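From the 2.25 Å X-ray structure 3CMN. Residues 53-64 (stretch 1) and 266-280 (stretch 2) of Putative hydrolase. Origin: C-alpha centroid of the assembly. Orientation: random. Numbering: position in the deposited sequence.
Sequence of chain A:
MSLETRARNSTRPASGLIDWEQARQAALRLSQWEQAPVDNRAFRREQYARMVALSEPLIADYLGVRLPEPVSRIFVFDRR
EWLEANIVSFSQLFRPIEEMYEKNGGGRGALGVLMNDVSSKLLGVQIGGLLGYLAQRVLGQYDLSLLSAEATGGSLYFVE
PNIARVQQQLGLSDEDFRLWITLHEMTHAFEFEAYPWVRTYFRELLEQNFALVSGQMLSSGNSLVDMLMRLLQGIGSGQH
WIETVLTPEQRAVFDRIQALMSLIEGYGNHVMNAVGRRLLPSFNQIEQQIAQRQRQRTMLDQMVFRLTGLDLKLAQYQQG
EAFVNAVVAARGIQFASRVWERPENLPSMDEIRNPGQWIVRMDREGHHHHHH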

# COMPACT_ATOMS: atom_id res chain seq x y z
N ALA A 53 11.91 -8.04 12.96
CA ALA A 53 11.97 -8.27 14.40
C ALA A 53 12.22 -6.96 15.12
O ALA A 53 11.71 -6.73 16.22
CB ALA A 53 13.08 -9.26 14.73
N LEU A 54 13.01 -6.11 14.49
CA LEU A 54 13.34 -4.80 15.02
C LEU A 54 12.17 -3.84 14.78
O LEU A 54 11.70 -3.14 15.69
CB LEU A 54 14.57 -4.27 14.30
CG LEU A 54 14.97 -2.84 14.70
CD1 LEU A 54 15.73 -2.94 16.00
CD2 LEU A 54 15.84 -2.18 13.62
N SER A 55 11.73 -3.81 13.52
CA SER A 55 10.66 -2.94 13.07
C SER A 55 9.35 -2.98 13.83
O SER A 55 8.90 -1.94 14.31
CB SER A 55 10.36 -3.20 11.59
OG SER A 55 11.30 -2.53 10.77
N GLU A 56 8.75 -4.16 13.94
CA GLU A 56 7.47 -4.29 14.62
C GLU A 56 7.43 -3.55 15.96
O GLU A 56 6.53 -2.73 16.19
CB GLU A 56 7.09 -5.76 14.81
CG GLU A 56 5.58 -5.95 14.98
CD GLU A 56 5.14 -7.41 15.04
OE1 GLU A 56 5.67 -8.24 14.26
OE2 GLU A 56 4.23 -7.72 15.85
N PRO A 57 8.41 -3.81 16.85
CA PRO A 57 8.47 -3.14 18.16
C PRO A 57 8.55 -1.62 18.07
O PRO A 57 7.80 -0.91 18.74
CB PRO A 57 9.73 -3.73 18.79
CG PRO A 57 9.79 -5.11 18.21
CD PRO A 57 9.46 -4.85 16.75
N LEU A 58 9.46 -1.11 17.24
CA LEU A 58 9.62 0.34 17.09
C LEU A 58 8.34 1.00 16.62
O LEU A 58 8.02 2.12 17.03
CB LEU A 58 10.75 0.66 16.10
CG LEU A 58 12.15 0.93 16.68
CD1 LEU A 58 12.54 -0.17 17.67
CD2 LEU A 58 13.16 1.01 15.54
N ILE A 59 7.60 0.31 15.77
CA ILE A 59 6.36 0.86 15.25
C ILE A 59 5.25 0.74 16.29
O ILE A 59 4.47 1.67 16.49
CB ILE A 59 5.98 0.18 13.93
CG1 ILE A 59 7.07 0.48 12.89
CG2 ILE A 59 4.64 0.70 13.41
CD1 ILE A 59 6.87 -0.20 11.56
N ALA A 60 5.19 -0.42 16.95
CA ALA A 60 4.20 -0.67 17.98
C ALA A 60 4.28 0.40 19.07
O ALA A 60 3.26 0.91 19.53
CB ALA A 60 4.43 -2.05 18.60
N ASP A 61 5.51 0.74 19.47
CA ASP A 61 5.76 1.73 20.51
C ASP A 61 5.39 3.13 20.07
O ASP A 61 4.76 3.88 20.81
CB ASP A 61 7.23 1.72 20.93
CG ASP A 61 7.55 2.77 21.99
OD1 ASP A 61 7.09 2.63 23.14
OD2 ASP A 61 8.26 3.75 21.67
N TYR A 62 5.80 3.50 18.86
CA TYR A 62 5.50 4.84 18.37
C TYR A 62 4.00 5.06 18.17
O TYR A 62 3.51 6.18 18.33
CB TYR A 62 6.23 5.09 17.05
CG TYR A 62 5.97 6.46 16.48
CD1 TYR A 62 6.38 7.61 17.14
CD2 TYR A 62 5.30 6.62 15.27
CE1 TYR A 62 6.14 8.88 16.62
CE2 TYR A 62 5.06 7.88 14.74
CZ TYR A 62 5.48 9.01 15.42
OH TYR A 62 5.24 10.26 14.88
N LEU A 63 3.27 4.00 17.84
CA LEU A 63 1.84 4.10 17.60
C LEU A 63 1.00 3.66 18.80
O LEU A 63 -0.21 3.85 18.82
CB LEU A 63 1.44 3.27 16.38
CG LEU A 63 2.08 3.66 15.05
CD1 LEU A 63 1.62 2.69 13.97
CD2 LEU A 63 1.70 5.09 14.69
N GLY A 64 1.64 3.07 19.80
CA GLY A 64 0.91 2.65 20.98
C GLY A 64 -0.12 1.54 20.77
O GLY A 64 -1.07 1.42 21.55
N GLY A 266 0.11 9.28 3.97
CA GLY A 266 0.64 10.40 4.74
C GLY A 266 1.00 10.03 6.16
O GLY A 266 2.06 10.42 6.67
N TYR A 267 0.14 9.27 6.83
CA TYR A 267 0.43 8.87 8.19
C TYR A 267 1.61 7.91 8.16
O TYR A 267 2.47 7.93 9.05
CB TYR A 267 -0.77 8.18 8.84
CG TYR A 267 -0.82 8.41 10.33
CD1 TYR A 267 -1.65 9.40 10.86
CD2 TYR A 267 -0.03 7.67 11.20
CE1 TYR A 267 -1.69 9.65 12.22
CE2 TYR A 267 -0.06 7.91 12.58
CZ TYR A 267 -0.90 8.91 13.08
OH TYR A 267 -0.96 9.19 14.44
N GLY A 268 1.64 7.05 7.15
CA GLY A 268 2.72 6.09 7.02
C GLY A 268 4.03 6.79 6.73
O GLY A 268 5.07 6.39 7.24
N ASN A 269 3.98 7.85 5.93
CA ASN A 269 5.19 8.60 5.60
C ASN A 269 5.66 9.41 6.80
O ASN A 269 6.82 9.81 6.88
CB ASN A 269 4.97 9.52 4.39
CG ASN A 269 4.90 8.76 3.06
OD1 ASN A 269 5.61 7.77 2.86
ND2 ASN A 269 4.04 9.23 2.16
N HIS A 270 4.75 9.67 7.73
CA HIS A 270 5.09 10.43 8.92
C HIS A 270 5.83 9.54 9.91
O HIS A 270 6.79 9.97 10.56
CB HIS A 270 3.84 10.98 9.59
CG HIS A 270 4.14 11.78 10.82
ND1 HIS A 270 4.55 13.09 10.76
CD2 HIS A 270 4.15 11.43 12.13
CE1 HIS A 270 4.81 13.52 11.99
NE2 HIS A 270 4.57 12.53 12.83
N VAL A 271 5.37 8.31 10.04
CA VAL A 271 5.99 7.36 10.94
C VAL A 271 7.39 7.04 10.40
O VAL A 271 8.31 6.76 11.17
CB VAL A 271 5.15 6.06 11.04
CG1 VAL A 271 5.76 5.11 12.05
CG2 VAL A 271 3.72 6.40 11.44
N MET A 272 7.55 7.08 9.08
CA MET A 272 8.84 6.82 8.45
C MET A 272 9.86 7.85 8.92
O MET A 272 10.97 7.50 9.34
CB MET A 272 8.70 6.87 6.93
CG MET A 272 8.14 5.59 6.31
SD MET A 272 9.03 4.13 6.91
CE MET A 272 10.72 4.48 6.27
N ASN A 273 9.49 9.13 8.85
CA ASN A 273 10.35 10.22 9.27
C ASN A 273 10.76 10.13 10.74
O ASN A 273 11.89 10.45 11.10
CB ASN A 273 9.64 11.55 9.05
CG ASN A 273 9.66 11.98 7.61
OD1 ASN A 273 10.69 12.41 7.09
ND2 ASN A 273 8.52 11.87 6.95
N ALA A 274 9.83 9.70 11.59
CA ALA A 274 10.08 9.60 13.02
C ALA A 274 10.80 8.34 13.49
O ALA A 274 11.50 8.37 14.49
CB ALA A 274 8.76 9.76 13.78
N VAL A 275 10.63 7.23 12.78
CA VAL A 275 11.28 5.99 13.19
C VAL A 275 12.46 5.64 12.28
O VAL A 275 13.48 5.14 12.74
CB VAL A 275 10.29 4.79 13.19
CG1 VAL A 275 10.98 3.52 13.69
CG2 VAL A 275 9.09 5.11 14.07
N GLY A 276 12.30 5.92 10.99
CA GLY A 276 13.35 5.61 10.03
C GLY A 276 14.55 6.53 10.08
O GLY A 276 15.68 6.08 9.84
N ARG A 277 14.32 7.80 10.38
CA ARG A 277 15.41 8.76 10.44
C ARG A 277 16.47 8.40 11.47
O ARG A 277 17.66 8.45 11.18
CB ARG A 277 14.86 10.15 10.74
CG ARG A 277 14.84 11.02 9.52
CD ARG A 277 14.09 12.30 9.75
NE ARG A 277 14.34 13.21 8.64
CZ ARG A 277 13.62 14.29 8.39
NH1 ARG A 277 12.59 14.61 9.17
NH2 ARG A 277 13.93 15.06 7.35
N ARG A 278 16.04 8.03 12.67
CA ARG A 278 16.97 7.65 13.71
C ARG A 278 17.79 6.41 13.35
O ARG A 278 18.89 6.22 13.88
CB ARG A 278 16.23 7.42 15.03
CG ARG A 278 14.75 7.06 14.91
CD ARG A 278 14.44 5.64 15.41
NE ARG A 278 15.21 5.23 16.59
CZ ARG A 278 15.40 5.97 17.68
NH1 ARG A 278 14.89 7.19 17.76
NH2 ARG A 278 16.11 5.49 18.69
N LEU A 279 17.28 5.58 12.44
CA LEU A 279 18.00 4.37 12.09
C LEU A 279 18.61 4.29 10.70
O LEU A 279 19.33 3.33 10.41
CB LEU A 279 17.12 3.14 12.32
CG LEU A 279 16.76 2.83 13.77
CD1 LEU A 279 16.11 1.45 13.84
CD2 LEU A 279 18.00 2.85 14.63
N LEU A 280 18.34 5.25 9.83
CA LEU A 280 18.91 5.20 8.48
C LEU A 280 19.79 6.41 8.15
O LEU A 280 19.28 7.49 7.84
CB LEU A 280 17.79 5.08 7.43
CG LEU A 280 16.85 3.88 7.57
CD1 LEU A 280 15.75 3.96 6.52
CD2 LEU A 280 17.66 2.59 7.44

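The contact between these two stretches is a small, almost wholly apolar helix-helix packing, in which one tyrosine acts as a knob in a hole of the partner helix, aliphatic side chains continue the seam toward L54 and L279, and L63 extends it the other way against V271 and Y267. It illustrates a general principle: helices far apart in sequence can pack chiefly through the fit of their side chains.

The helix that ends at L63 and the one running through stretch 2, both of which begin earlier in the chain, run at 124° to each other, closer to antiparallel than parallel, and their axes approach to 10.6 Å. The backbones come nearest at L58 and V275, whose CA atoms lie 7.1 Å apart. Because the directions are more opposed than aligned, L54 meets L279 near one end of the seam while L63 meets Y267 near the other. On the first helix L54, L58 and Y62 recur every four residues, about one turn, and all three direct their CA-to-CB bonds toward the partner.

Y62 gives the largest covered area of any residue here. With chi1 at t, its ring reaches into the hole formed by H270, V271, A274 and V275. Its CD2 lies 3.6 Å from V271 CG1, and its CZ is 3.7 Å from A274 CB; the small methyl of A274 borders the ring without reaching far into its space. The hydroxyl lies beside the edge of the imidazole, Y62 OH being 3.1 Å from H270 NE2, so the polar ends of the two side chains meet each other at the margin of an otherwise apolar hole. The other ring nitrogen of H270 is hydrogen-bonded elsewhere in the structure.

Nearer the other end, L58 packs its CB 3.7 Å from V275 CG1, and V275 turns its other methyl to the tyrosine, with CG2 4.1 Å from Y62 CB. A branched valine thus serves two neighbours at once. L279 does the same with a single methyl: its CD1 is 3.4 Å from L58 CD2 and 3.6 Å from L54 CD2. Beyond Y62, L63 starts sideways, but its long side chain brings CD2 to 3.9 Å from Y267 CE2, at the edge of that ring, and to 4.0 Å from V271 CG2.

In all, 438 Å² is buried, both sides summed. V271 and V275 are buried in the assembly, as suits compact side chains with no polar group to satisfy, whereas L54 remains exposed at the periphery.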